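Local coordinates for stromal cell-derived factor 2-like protein (Arabidopsis thaliana, PDB 3MAL), which takes part in protein quality control and the unfolded protein response of the endoplasmic reticulum, in a complex with ERDJ3B and BIP1, at residues E74-A79 with V190-N195; Y154-D159 with E177-N182. One frame throughout, in Å; residues are numbered along the deposited sequence.

Overall arrangement
The fold is a beta-trefoil with a closed six-stranded barrel and a second antiparallel sheet. Its first barrel strand is 23-28. After strand 64-67 the chain enters the loop that holds residues 74-79, the first half of contact 1. It then runs on to strand 154-161, where contact 2 begins. Contact 2 closes a short loop around strand 170-175 and joins strand 154-161 to the loop before the last barrel strand, 184-190. Contact 1 closes last, joining the loop between strands 64-67 and 85-90 to the tail after strand 184-190. Contact 2 is therefore nested inside contact 1. The two lie on opposite sides of the chain's centre, their own centres about 28 Å apart.

Contact 1. Residues E74-A79 with V190-N195; sequences EKQGDA and VYLPLN
Asn-195 reaches across to 74-79 with both its side chain and its backbone. Its ND2 gives one N-H to Asp-78 OD1 at 2.9 Å, nearly straight at 175°. The acceptor lies in the amide plane of Asn-195, but the donor stands above the carboxylate, whose plane is turned 86° from the amide. The same ND2 also bonds Gln-76 O at 2.9 Å, less straight. Asn-195 N donates to Gly-77 O at 2.9 Å. Asn-195 CG, anti to its own carbonyl carbon (chi1 -74°), sits 3.7 Å from Gly-77 O.

Asp-78 OD1 takes a second donor. Lys-75 NZ forms a salt bridge with it at 3.0 Å, on the syn lone pair. Asp-78 OD2 accepts from Lys-75 N. Both oxygens are thus held from within the turn.

That turn is a type II beta turn from Lys-75 to Asp-78, closed by Asp-78 N to Lys-75 O. It lies in the loop between two barrel strands of the beta-trefoil, and the C-terminal tail packs on it. Gly-77 has a positive phi, where a CB would press on the preceding carbonyl and, across the contact, on Asn-195 ND2. Its CA comes 3.3 Å from Pro-193 O.

Farther out, Leu-194 CD2 touches Ala-79 CB at 3.9 Å. Tyr-20, in the N-terminal segment, makes backbone bonds with Gly-77 and Asp-78.

Contact 2. Residues Y154-D159 with E177-N182; sequences YLHSHD and EKKADN
The His-156 ring meets CB and the carbonyl of Asp-181. Asp-181 CB approaches His-156 NE2 at 3.4 Å. Asp-181 O is modelled over one ring face, 3.4 Å above the plane and off-centre, but its place is less sure. The same caution applies to its hydrogen bond from Ser-157 N, at 3.2 Å. At the ring edge, in plane, Asn-182 ND2 sits 3.1 Å from His-156 CD2. His-156 CG is anti to the backbone N (chi1 -164°), which sets it on the side of the 177-182 loop.

Tyr-154 CB packs on Asn-182 CG. Its OH and CZ lie against the CG and CE of Lys-178, with Lys-178 CE 3.3 Å from Tyr-154 OH. The lysine chain runs on straight past CG, at a slant to the tyrosine.

Asn-182 is set by its own loop. Its ND2 donates to Glu-177 O at 2.9 Å, in the carbonyl plane. Its OD1 accepts from Lys-179 N and from Arg-145 of strand 143-148. A water lies within hydrogen-bonding distance of Leu-155 O and Asn-182 O. Trp-184 NE1 hydrogen-bonds Leu-155 O.

The contact lies in the MIR 3 range of the beta-trefoil, where the loop after strand 170-175 folds back on strand 154-161. On strand 170-175, Glu-171 O hydrogen-bonds Ser-157 OG, and Glu-171 OE1 hydrogen-bonds His-158 NE2.

The charge of His-156 is not seen. Asp-181 OD2, 4.7 Å from His-156 NE2, could weakly favour a protonated imidazole, and the Lys-179 amine, 5.6 Å from His-156 NE2, could work against it.

Contact 1. Residues E74-A79 with V190-N195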
loop_
_atom_site.group_PDB
_atom_site.type_symbol
_atom_site.label_atom_id
_atom_site.label_comp_id
_atom_site.label_asym_id
_atom_site.label_seq_id
_atom_site.Cartn_x
_atom_site.Cartn_y
_atom_site.Cartn_z
ATOM N N GLU A 74 -9.450 14.843 -9.300
ATOM C CA GLU A 74 -8.084 14.830 -8.786
ATOM C C GLU A 74 -7.108 14.458 -9.881
ATOM O O GLU A 74 -7.317 13.479 -10.588
ATOM C CB GLU A 74 -7.955 13.842 -7.623
ATOM C CG GLU A 74 -8.551 14.341 -6.312
ATOM C CD GLU A 74 -10.047 14.063 -6.170
ATOM O OE1 GLU A 74 -10.611 14.424 -5.117
ATOM O OE2 GLU A 74 -10.655 13.488 -7.099
ATOM N N LYS A 75 -6.028 15.224 -10.001
ATOM C CA LYS A 75 -5.062 15.018 -11.088
ATOM C C LYS A 75 -3.612 14.976 -10.577
ATOM O O LYS A 75 -3.318 15.366 -9.422
ATOM C CB LYS A 75 -5.247 16.095 -12.167
ATOM C CG LYS A 75 -4.799 17.523 -11.740
ATOM C CD LYS A 75 -5.402 18.566 -12.656
ATOM C CE LYS A 75 -4.962 19.957 -12.309
ATOM N NZ LYS A 75 -5.527 20.416 -10.997
ATOM N N GLN A 76 -2.713 14.475 -11.424
ATOM C CA GLN A 76 -1.285 14.473 -11.105
ATOM C C GLN A 76 -0.845 15.889 -10.708
ATOM O O GLN A 76 -1.211 16.874 -11.381
ATOM C CB GLN A 76 -0.464 13.992 -12.301
ATOM C CG GLN A 76 -0.692 12.510 -12.698
ATOM C CD GLN A 76 0.209 12.075 -13.849
ATOM O OE1 GLN A 76 1.209 11.334 -13.667
ATOM N NE2 GLN A 76 -0.131 12.543 -15.048
ATOM N N GLY A 77 -0.079 15.986 -9.618
ATOM C CA GLY A 77 0.330 17.276 -9.055
ATOM C C GLY A 77 -0.609 17.862 -7.993
ATOM O O GLY A 77 -0.280 18.863 -7.363
ATOM N N ASP A 78 -1.797 17.269 -7.819
ATOM C CA ASP A 78 -2.694 17.708 -6.748
ATOM C C ASP A 78 -2.244 17.029 -5.446
ATOM O O ASP A 78 -1.860 15.848 -5.454
ATOM C CB ASP A 78 -4.168 17.363 -7.051
ATOM C CG ASP A 78 -4.787 18.230 -8.158
ATOM O OD1 ASP A 78 -4.176 19.245 -8.606
ATOM O OD2 ASP A 78 -5.913 17.881 -8.588
ATOM N N ALA A 79 -2.260 17.772 -4.338
ATOM C CA ALA A 79 -1.976 17.184 -3.027
ATOM C C ALA A 79 -3.009 16.105 -2.694
ATOM O O ALA A 79 -4.207 16.288 -2.927
ATOM C CB ALA A 79 -1.969 18.286 -1.912
ATOM N N VAL A 190 9.622 10.363 -4.761
ATOM C CA VAL A 190 9.832 11.435 -5.708
ATOM C C VAL A 190 8.472 12.078 -5.900
ATOM O O VAL A 190 7.545 11.451 -6.425
ATOM C CB VAL A 190 10.406 10.919 -7.040
ATOM C CG1 VAL A 190 10.452 12.050 -8.078
ATOM C CG2 VAL A 190 11.800 10.321 -6.819
ATOM N N TYR A 191 8.340 13.319 -5.453
ATOM C CA TYR A 191 7.040 13.978 -5.414
ATOM C C TYR A 191 6.872 15.020 -6.532
ATOM O O TYR A 191 7.699 15.942 -6.674
ATOM C CB TYR A 191 6.788 14.572 -4.021
ATOM C CG TYR A 191 7.220 13.640 -2.880
ATOM C CD1 TYR A 191 8.278 13.984 -2.044
ATOM C CD2 TYR A 191 6.583 12.423 -2.658
ATOM C CE1 TYR A 191 8.693 13.149 -1.016
ATOM C CE2 TYR A 191 6.987 11.573 -1.614
ATOM C CZ TYR A 191 8.045 11.948 -0.806
ATOM O OH TYR A 191 8.472 11.132 0.219
ATOM N N LEU A 192 5.825 14.840 -7.347
ATOM C CA LEU A 192 5.576 15.741 -8.456
ATOM C C LEU A 192 5.229 17.127 -7.904
ATOM O O LEU A 192 4.636 17.238 -6.808
ATOM C CB LEU A 192 4.472 15.217 -9.378
ATOM C CG LEU A 192 4.682 13.895 -10.138
ATOM C CD1 LEU A 192 3.595 13.764 -11.198
ATOM C CD2 LEU A 192 6.113 13.793 -10.780
ATOM N N PRO A 193 5.610 18.188 -8.644
ATOM C CA PRO A 193 5.352 19.559 -8.208
ATOM C C PRO A 193 3.887 19.778 -7.892
ATOM O O PRO A 193 3.013 19.192 -8.527
ATOM C CB PRO A 193 5.774 20.411 -9.412
ATOM C CG PRO A 193 6.645 19.549 -10.226
ATOM C CD PRO A 193 6.320 18.124 -9.927
ATOM N N LEU A 194 3.631 20.601 -6.890
ATOM C CA LEU A 194 2.270 21.009 -6.546
ATOM C C LEU A 194 1.696 21.948 -7.568
ATOM O O LEU A 194 2.276 23.017 -7.840
ATOM C CB LEU A 194 2.258 21.730 -5.205
ATOM C CG LEU A 194 2.065 20.941 -3.935
ATOM C CD1 LEU A 194 2.446 21.862 -2.749
ATOM C CD2 LEU A 194 0.620 20.470 -3.842
ATOM N N ASN A 195 0.536 21.580 -8.099
ATOM C CA ASN A 195 -0.193 22.430 -9.025
ATOM C C ASN A 195 -0.456 23.807 -8.422
ATOM O O ASN A 195 -0.773 24.749 -9.132
ATOM C CB ASN A 195 -1.471 21.741 -9.512
ATOM C CG ASN A 195 -1.167 20.642 -10.515
ATOM O OD1 ASN A 195 -0.242 20.774 -11.313
ATOM N ND2 ASN A 195 -1.930 19.563 -10.479
#

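Contact 2. Residues Y154-D159 with E177-N182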
loop_
_atom_site.group_PDB
_atom_site.type_symbol
_atom_site.label_atom_id
_atom_site.label_comp_id
_atom_site.label_asym_id
_atom_site.label_seq_id
_atom_site.Cartn_x
_atom_site.Cartn_y
_atom_site.Cartn_z
ATOM N N TYR A 154 -7.531 -2.364 7.634
ATOM C CA TYR A 154 -6.364 -1.475 7.617
ATOM C C TYR A 154 -5.187 -2.286 7.105
ATOM O O TYR A 154 -4.983 -3.424 7.544
ATOM C CB TYR A 154 -6.038 -0.934 9.023
ATOM C CG TYR A 154 -7.148 -0.104 9.578
ATOM C CD1 TYR A 154 -7.357 1.197 9.108
ATOM C CD2 TYR A 154 -8.032 -0.625 10.525
ATOM C CE1 TYR A 154 -8.382 1.984 9.601
ATOM C CE2 TYR A 154 -9.073 0.165 11.033
ATOM C CZ TYR A 154 -9.240 1.474 10.547
ATOM O OH TYR A 154 -10.259 2.292 10.998
ATOM N N LEU A 155 -4.441 -1.710 6.162
ATOM C CA LEU A 155 -3.176 -2.281 5.721
ATOM C C LEU A 155 -2.291 -2.510 6.959
ATOM O O LEU A 155 -2.046 -1.584 7.753
ATOM C CB LEU A 155 -2.475 -1.315 4.737
ATOM C CG LEU A 155 -1.173 -1.847 4.133
ATOM C CD1 LEU A 155 -1.492 -2.969 3.129
ATOM C CD2 LEU A 155 -0.421 -0.696 3.451
ATOM N N HIS A 156 -1.769 -3.725 7.087
ATOM C CA HIS A 156 -1.182 -4.176 8.342
ATOM C C HIS A 156 0.069 -4.996 8.058
ATOM O O HIS A 156 0.120 -5.703 7.061
ATOM C CB HIS A 156 -2.210 -5.073 9.060
ATOM C CG HIS A 156 -1.912 -5.299 10.506
ATOM N ND1 HIS A 156 -1.158 -6.367 10.952
ATOM C CD2 HIS A 156 -2.289 -4.615 11.608
ATOM C CE1 HIS A 156 -1.072 -6.321 12.268
ATOM N NE2 HIS A 156 -1.760 -5.276 12.690
ATOM N N SER A 157 1.091 -4.865 8.910
ATOM C CA SER A 157 2.173 -5.831 8.937
ATOM C C SER A 157 2.602 -6.130 10.378
ATOM O O SER A 157 2.027 -5.606 11.350
ATOM C CB SER A 157 3.369 -5.370 8.080
ATOM O OG SER A 157 4.155 -6.488 7.673
ATOM N N HIS A 158 3.600 -7.001 10.503
ATOM C CA HIS A 158 4.059 -7.513 11.805
ATOM C C HIS A 158 5.273 -8.416 11.604
ATOM O O HIS A 158 5.593 -8.810 10.486
ATOM C CB HIS A 158 2.977 -8.302 12.567
ATOM C CG HIS A 158 2.070 -9.135 11.699
ATOM N ND1 HIS A 158 0.786 -9.472 12.082
ATOM C CD2 HIS A 158 2.246 -9.682 10.471
ATOM C CE1 HIS A 158 0.212 -10.194 11.133
ATOM N NE2 HIS A 158 1.080 -10.343 10.143
ATOM N N ASP A 159 5.919 -8.758 12.705
ATOM C CA ASP A 159 7.095 -9.612 12.703
ATOM C C ASP A 159 6.650 -11.081 12.551
ATOM O O ASP A 159 6.871 -11.905 13.441
ATOM C CB ASP A 159 7.838 -9.398 14.025
ATOM C CG ASP A 159 9.174 -10.091 14.071
ATOM O OD1 ASP A 159 9.768 -10.341 13.007
ATOM O OD2 ASP A 159 9.615 -10.402 15.189
ATOM N N GLU A 177 -9.098 -3.630 13.277
ATOM C CA GLU A 177 -8.873 -2.648 14.339
ATOM C C GLU A 177 -7.618 -1.799 14.114
ATOM O O GLU A 177 -6.584 -2.306 13.665
ATOM C CB GLU A 177 -8.692 -3.370 15.699
ATOM C CG GLU A 177 -9.902 -4.191 16.158
ATOM C CD GLU A 177 -10.077 -5.473 15.366
ATOM O OE1 GLU A 177 -9.079 -6.165 15.081
ATOM O OE2 GLU A 177 -11.210 -5.780 15.006
ATOM N N LYS A 178 -7.691 -0.534 14.531
ATOM C CA LYS A 178 -6.513 0.337 14.569
ATOM C C LYS A 178 -5.546 -0.165 15.617
ATOM O O LYS A 178 -5.926 -0.398 16.776
ATOM C CB LYS A 178 -6.901 1.795 14.865
ATOM C CG LYS A 178 -7.869 2.379 13.868
ATOM C CD LYS A 178 -7.987 3.902 14.056
ATOM C CE LYS A 178 -8.711 4.493 12.882
ATOM N NZ LYS A 178 -8.743 5.988 12.953
ATOM N N LYS A 179 -4.304 -0.391 15.207
ATOM C CA LYS A 179 -3.263 -0.810 16.127
ATOM C C LYS A 179 -1.955 -0.160 15.729
ATOM O O LYS A 179 -1.838 0.403 14.630
ATOM C CB LYS A 179 -3.083 -2.339 16.095
ATOM C CG LYS A 179 -4.302 -3.150 16.515
ATOM C CD LYS A 179 -3.957 -4.654 16.512
ATOM C CE LYS A 179 -5.146 -5.484 16.979
ATOM N NZ LYS A 179 -4.866 -6.961 16.989
ATOM N N ALA A 180 -0.959 -0.264 16.602
ATOM C CA ALA A 180 0.386 0.239 16.311
ATOM C C ALA A 180 0.952 -0.369 15.010
ATOM O O ALA A 180 1.626 0.317 14.241
ATOM C CB ALA A 180 1.310 -0.046 17.492
ATOM N N ASP A 181 0.648 -1.646 14.772
ATOM C CA ASP A 181 1.135 -2.371 13.583
ATOM C C ASP A 181 0.353 -2.069 12.306
ATOM O O ASP A 181 0.577 -2.723 11.281
ATOM C CB ASP A 181 1.110 -3.893 13.816
ATOM C CG ASP A 181 2.243 -4.385 14.712
ATOM O OD1 ASP A 181 3.352 -3.823 14.691
ATOM O OD2 ASP A 181 2.018 -5.372 15.440
ATOM N N ASN A 182 -0.578 -1.113 12.332
ATOM C CA ASN A 182 -1.117 -0.620 11.050
ATOM C C ASN A 182 -0.887 0.873 10.784
ATOM O O ASN A 182 -1.611 1.502 10.025
ATOM C CB ASN A 182 -2.556 -1.117 10.722
ATOM C CG ASN A 182 -3.514 -1.043 11.890
ATOM O OD1 ASN A 182 -3.801 0.043 12.408
ATOM N ND2 ASN A 182 -4.078 -2.204 12.274
HETATM O O HOH W 1 -3.182 1.154 7.746
#